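Side-chain contacts in Vpx protein (Simian immunodeficiency virus, PDB 4Z8L), which probably recruits a host restriction factor to a cullin-RING ubiquitin ligase for degradation, and binds zinc: residues N32-L37 / K76-H81; Q22-S27 / R69-M74. All coordinates share one frame; numbering follows the deposited sequence.

Contact 1 of 2, residues N32-L37 / K76-H81. With ZN (zinc ion), chain G.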
# COMPACT_ATOMS: atom_id res chain seq x y z
N ASN B 32 4.46 -2.31 14.52
CA ASN B 32 5.55 -3.25 14.81
C ASN B 32 5.05 -4.66 15.12
O ASN B 32 5.59 -5.65 14.60
CB ASN B 32 6.41 -2.76 15.97
CG ASN B 32 7.20 -1.51 15.63
OD1 ASN B 32 8.13 -1.56 14.81
ND2 ASN B 32 6.86 -0.40 16.26
N ARG B 33 4.02 -4.75 15.96
CA ARG B 33 3.42 -6.05 16.29
C ARG B 33 3.00 -6.77 15.02
O ARG B 33 3.14 -7.99 14.92
CB ARG B 33 2.20 -5.94 17.23
CG ARG B 33 2.11 -4.75 18.20
CD ARG B 33 3.44 -4.34 18.81
NE ARG B 33 3.97 -5.24 19.82
CZ ARG B 33 3.55 -5.28 21.08
NH1 ARG B 33 2.60 -4.45 21.49
NH2 ARG B 33 4.11 -6.13 21.93
N GLU B 34 2.50 -6.02 14.04
CA GLU B 34 2.05 -6.65 12.81
C GLU B 34 3.21 -6.94 11.85
O GLU B 34 3.20 -7.97 11.16
CB GLU B 34 1.01 -5.78 12.11
CG GLU B 34 0.51 -6.34 10.79
CD GLU B 34 -0.76 -7.15 10.93
OE1 GLU B 34 -1.48 -6.97 11.94
OE2 GLU B 34 -1.04 -7.98 10.04
N ALA B 35 4.20 -6.06 11.82
CA ALA B 35 5.34 -6.25 10.92
C ALA B 35 6.25 -7.39 11.36
O ALA B 35 6.99 -7.93 10.54
CB ALA B 35 6.14 -4.97 10.82
N ARG B 36 6.19 -7.76 12.63
CA ARG B 36 7.00 -8.90 13.08
C ARG B 36 6.47 -10.23 12.53
O ARG B 36 7.10 -11.27 12.68
CB ARG B 36 7.09 -8.94 14.61
CG ARG B 36 8.12 -7.97 15.15
CD ARG B 36 7.98 -7.74 16.64
NE ARG B 36 7.27 -8.84 17.28
CZ ARG B 36 7.88 -9.84 17.91
NH1 ARG B 36 9.21 -9.88 17.98
NH2 ARG B 36 7.17 -10.81 18.47
N LEU B 37 5.30 -10.18 11.90
CA LEU B 37 4.69 -11.36 11.30
C LEU B 37 5.02 -11.53 9.81
O LEU B 37 4.50 -12.44 9.17
CB LEU B 37 3.16 -11.32 11.46
CG LEU B 37 2.47 -11.80 12.74
CD1 LEU B 37 2.82 -10.94 13.93
CD2 LEU B 37 0.96 -11.82 12.53
N LYS B 76 4.54 2.34 4.59
CA LYS B 76 4.76 2.13 3.16
C LYS B 76 5.31 0.73 2.89
O LYS B 76 5.03 0.13 1.84
CB LYS B 76 5.68 3.22 2.62
CG LYS B 76 5.06 4.60 2.76
CD LYS B 76 6.01 5.73 2.42
CE LYS B 76 5.35 7.07 2.70
NZ LYS B 76 6.28 8.22 2.52
N ALA B 77 6.07 0.19 3.84
CA ALA B 77 6.58 -1.17 3.75
C ALA B 77 5.45 -2.20 3.85
O ALA B 77 5.36 -3.11 3.04
CB ALA B 77 7.62 -1.42 4.82
N MET B 78 4.60 -2.05 4.86
CA MET B 78 3.44 -2.91 5.03
C MET B 78 2.53 -2.83 3.81
O MET B 78 2.01 -3.84 3.34
CB MET B 78 2.66 -2.54 6.30
CG MET B 78 3.28 -3.08 7.58
SD MET B 78 3.37 -4.88 7.60
CE MET B 78 1.64 -5.31 7.38
N TYR B 79 2.33 -1.61 3.31
CA TYR B 79 1.58 -1.41 2.08
C TYR B 79 2.18 -2.27 0.97
O TYR B 79 1.47 -3.07 0.34
CB TYR B 79 1.57 0.07 1.68
CG TYR B 79 1.10 0.33 0.27
CD1 TYR B 79 -0.25 0.36 -0.05
CD2 TYR B 79 2.02 0.55 -0.75
CE1 TYR B 79 -0.67 0.59 -1.35
CE2 TYR B 79 1.61 0.79 -2.05
CZ TYR B 79 0.27 0.81 -2.34
OH TYR B 79 -0.14 1.05 -3.63
N THR B 80 3.48 -2.12 0.77
CA THR B 80 4.19 -2.86 -0.27
C THR B 80 4.01 -4.37 -0.13
O THR B 80 3.60 -5.04 -1.08
CB THR B 80 5.70 -2.56 -0.24
OG1 THR B 80 5.91 -1.17 -0.53
CG2 THR B 80 6.44 -3.41 -1.26
N HIS B 81 4.31 -4.90 1.05
CA HIS B 81 4.22 -6.34 1.31
C HIS B 81 2.82 -6.90 1.13
O HIS B 81 2.65 -7.95 0.50
CB HIS B 81 4.71 -6.66 2.72
CG HIS B 81 4.59 -8.10 3.08
ND1 HIS B 81 5.36 -9.09 2.49
CD2 HIS B 81 3.80 -8.74 3.98
CE1 HIS B 81 5.04 -10.26 3.00
NE2 HIS B 81 4.10 -10.08 3.91
ZN ZN G . 3.23 -11.69 4.98
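E34 and A35 on helix 21-35 meet M78 of helix 63-84 next to the H81 imidazole, the main flat group here. That ring binds zinc through NE2 at 2.1 Å, with its CD2 and CE1 flanking the metal almost evenly, 3.2 and 3.0 Å away. The rings of H38 and F39 meet the imidazole, each with its plane turned about 55° from it, and H38 binds the same zinc through ND1. The other flat group, the Y79 ring, has K76 O at its edge, in plane, and also meets an aromatic side chain from the chain of another protein.

Between the two helices M78 makes the touch. Its CG lies beside the backbone N (chi1 -79°), anti to the carbonyl carbon, and the chain then bends at both remaining torsions, bringing the terminal methyl CE to 3.7 Å from E34 CG and SD to 4.1 Å from A35 CA. The M78 and E34 side chains cross at about a right angle, thioether methyl against methylene. H81 has CG anti to its backbone N (chi1 177°), which carries the imidazole out to the metal.

No hydrogen bond links the two segments; the join consists of the M78 thioether against the E34 methylene and A35, whose CB is 4.2 Å from M78 SD. M78 touches H38 as well, so the thioether also packs against a zinc ligand.

Contact 2 of 2, residues Q22-S27 / R69-M74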
# COMPACT_ATOMS: atom_id res chain seq x y z
N GLN B 22 -0.35 9.55 22.24
CA GLN B 22 -0.74 8.16 22.31
C GLN B 22 -1.01 7.63 20.91
O GLN B 22 -0.88 6.44 20.67
CB GLN B 22 -1.96 8.04 23.21
CG GLN B 22 -1.70 8.63 24.58
CD GLN B 22 -2.87 8.54 25.52
OE1 GLN B 22 -3.50 7.50 25.67
NE2 GLN B 22 -3.19 9.66 26.16
N TRP B 23 -1.42 8.51 20.00
CA TRP B 23 -1.59 8.10 18.61
C TRP B 23 -0.28 7.62 18.02
O TRP B 23 -0.23 6.59 17.35
CB TRP B 23 -2.11 9.24 17.74
CG TRP B 23 -2.25 8.82 16.30
CD1 TRP B 23 -3.30 8.18 15.73
CD2 TRP B 23 -1.26 8.97 15.26
NE1 TRP B 23 -3.06 7.95 14.40
CE2 TRP B 23 -1.82 8.41 14.09
CE3 TRP B 23 0.02 9.53 15.21
CZ2 TRP B 23 -1.13 8.41 12.87
CZ3 TRP B 23 0.69 9.51 14.00
CH2 TRP B 23 0.12 8.96 12.85
N LEU B 24 0.79 8.38 18.25
CA LEU B 24 2.10 8.02 17.73
C LEU B 24 2.55 6.73 18.39
O LEU B 24 2.94 5.78 17.70
CB LEU B 24 3.13 9.13 17.97
CG LEU B 24 4.43 9.00 17.18
CD1 LEU B 24 4.17 9.08 15.67
CD2 LEU B 24 5.44 10.05 17.61
N GLU B 25 2.47 6.69 19.72
CA GLU B 25 2.95 5.50 20.42
C GLU B 25 2.19 4.23 20.01
O GLU B 25 2.79 3.17 19.79
CB GLU B 25 2.84 5.71 21.93
CG GLU B 25 4.16 5.54 22.65
CD GLU B 25 4.02 5.69 24.15
OE1 GLU B 25 3.13 6.45 24.59
OE2 GLU B 25 4.80 5.04 24.88
N THR B 26 0.87 4.37 19.86
CA THR B 26 0.00 3.27 19.44
C THR B 26 0.30 2.82 18.03
O THR B 26 0.46 1.63 17.77
CB THR B 26 -1.49 3.65 19.52
OG1 THR B 26 -1.75 4.33 20.76
CG2 THR B 26 -2.36 2.42 19.44
N SER B 27 0.35 3.78 17.11
CA SER B 27 0.68 3.52 15.71
C SER B 27 1.98 2.73 15.59
O SER B 27 1.98 1.62 15.05
CB SER B 27 0.79 4.82 14.92
OG SER B 27 -0.34 5.65 15.13
N ARG B 69 8.76 9.53 11.16
CA ARG B 69 9.28 9.19 9.84
C ARG B 69 9.49 7.68 9.69
O ARG B 69 9.25 7.11 8.62
CB ARG B 69 10.59 9.94 9.58
CG ARG B 69 10.43 11.45 9.52
CD ARG B 69 9.58 11.89 8.34
NE ARG B 69 10.14 11.43 7.07
CZ ARG B 69 10.95 12.16 6.30
NH1 ARG B 69 11.30 13.38 6.68
NH2 ARG B 69 11.41 11.66 5.16
N TYR B 70 9.91 7.05 10.79
CA TYR B 70 10.00 5.59 10.85
C TYR B 70 8.64 4.97 10.60
O TYR B 70 8.50 4.05 9.78
CB TYR B 70 10.54 5.14 12.21
CG TYR B 70 10.39 3.66 12.47
CD1 TYR B 70 11.25 2.74 11.89
CD2 TYR B 70 9.37 3.18 13.29
CE1 TYR B 70 11.11 1.38 12.13
CE2 TYR B 70 9.22 1.83 13.53
CZ TYR B 70 10.09 0.94 12.95
OH TYR B 70 9.95 -0.41 13.18
N LEU B 71 7.64 5.49 11.30
CA LEU B 71 6.26 5.06 11.18
C LEU B 71 5.79 5.12 9.73
O LEU B 71 5.27 4.14 9.20
CB LEU B 71 5.36 5.92 12.06
CG LEU B 71 3.84 5.85 11.84
CD1 LEU B 71 3.28 4.51 12.27
CD2 LEU B 71 3.14 6.98 12.57
N LEU B 72 6.01 6.27 9.11
CA LEU B 72 5.67 6.49 7.71
C LEU B 72 6.31 5.44 6.79
O LEU B 72 5.61 4.76 6.02
CB LEU B 72 6.11 7.89 7.28
CG LEU B 72 5.07 9.02 7.32
CD1 LEU B 72 4.17 8.89 8.54
CD2 LEU B 72 5.76 10.37 7.32
N LEU B 73 7.63 5.33 6.89
CA LEU B 73 8.37 4.37 6.07
C LEU B 73 7.78 2.97 6.20
O LEU B 73 7.56 2.28 5.20
CB LEU B 73 9.84 4.32 6.46
CG LEU B 73 10.72 5.51 6.08
CD1 LEU B 73 12.19 5.16 6.27
CD2 LEU B 73 10.45 5.96 4.66
N MET B 74 7.50 2.56 7.43
CA MET B 74 7.05 1.20 7.66
C MET B 74 5.59 0.99 7.24
O MET B 74 5.20 -0.13 6.92
CB MET B 74 7.26 0.79 9.11
CG MET B 74 7.88 -0.59 9.21
SD MET B 74 7.97 -1.21 10.88
CE MET B 74 6.24 -1.56 11.13
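The side chain of L71 sets out from helix 63-84 toward helix 21-35, and W23, L24 and S27 receive it; this is one interface of the three-helix bundle of the Vpr/Vpx family. The two short helical segments cross at 44°, their axes 10.7 Å apart at closest approach, and the closest CA atoms across the two segments are those of S27 and L71, 7.4 Å apart.

The two methyls of L71 divide the work. CG stands anti to the L71 backbone N (chi1 166°), and from there CD2 reaches the indole of W23, 3.6 Å from CH2 and 3.8 Å from CZ3. The leucine meets the six-membered ring obliquely. The same CD2 also packs against L24 CD1 at 3.9 Å, so one methyl bridges neighbouring residues of the facing helix. W23 and L24 do not start out facing the other helix; it is the ends of their side chains that come round to L71.

Nothing polar bonds across, and the pairing is purely apolar. Beyond the two segments L71 also packs on I31, and L24 on D64 and Y68, while W23 touches an apolar side chain from the chain of another protein.

The one polar side chain among the four, S27, meets the leucine through carbon: the other methyl, L71 CD1, sits 3.6 Å from S27 CB.

How the contacts relate
Both contacts join helix 21-35 to helix 63-84, with centres 12 Å apart, and the segments alternate along the chain: 22-27, 32-37, 69-74, 76-81. They touch directly. N32 OD1 of contact 1 and Y70 OH of contact 2 are 2.7 Å apart, a probable hydrogen bond, and M74 CE lies 3.4 Å from A35 CB and 3.9 Å from N32 N. I31, between segments 22-27 and 32-37 in sequence, packs on L71 and M74 and carries the interface onward. Contact 1 is the end that holds the zinc ligand H81, with H38 just beyond segment 32-37, whereas contact 2 lies nearer the chain centre and away from the metal.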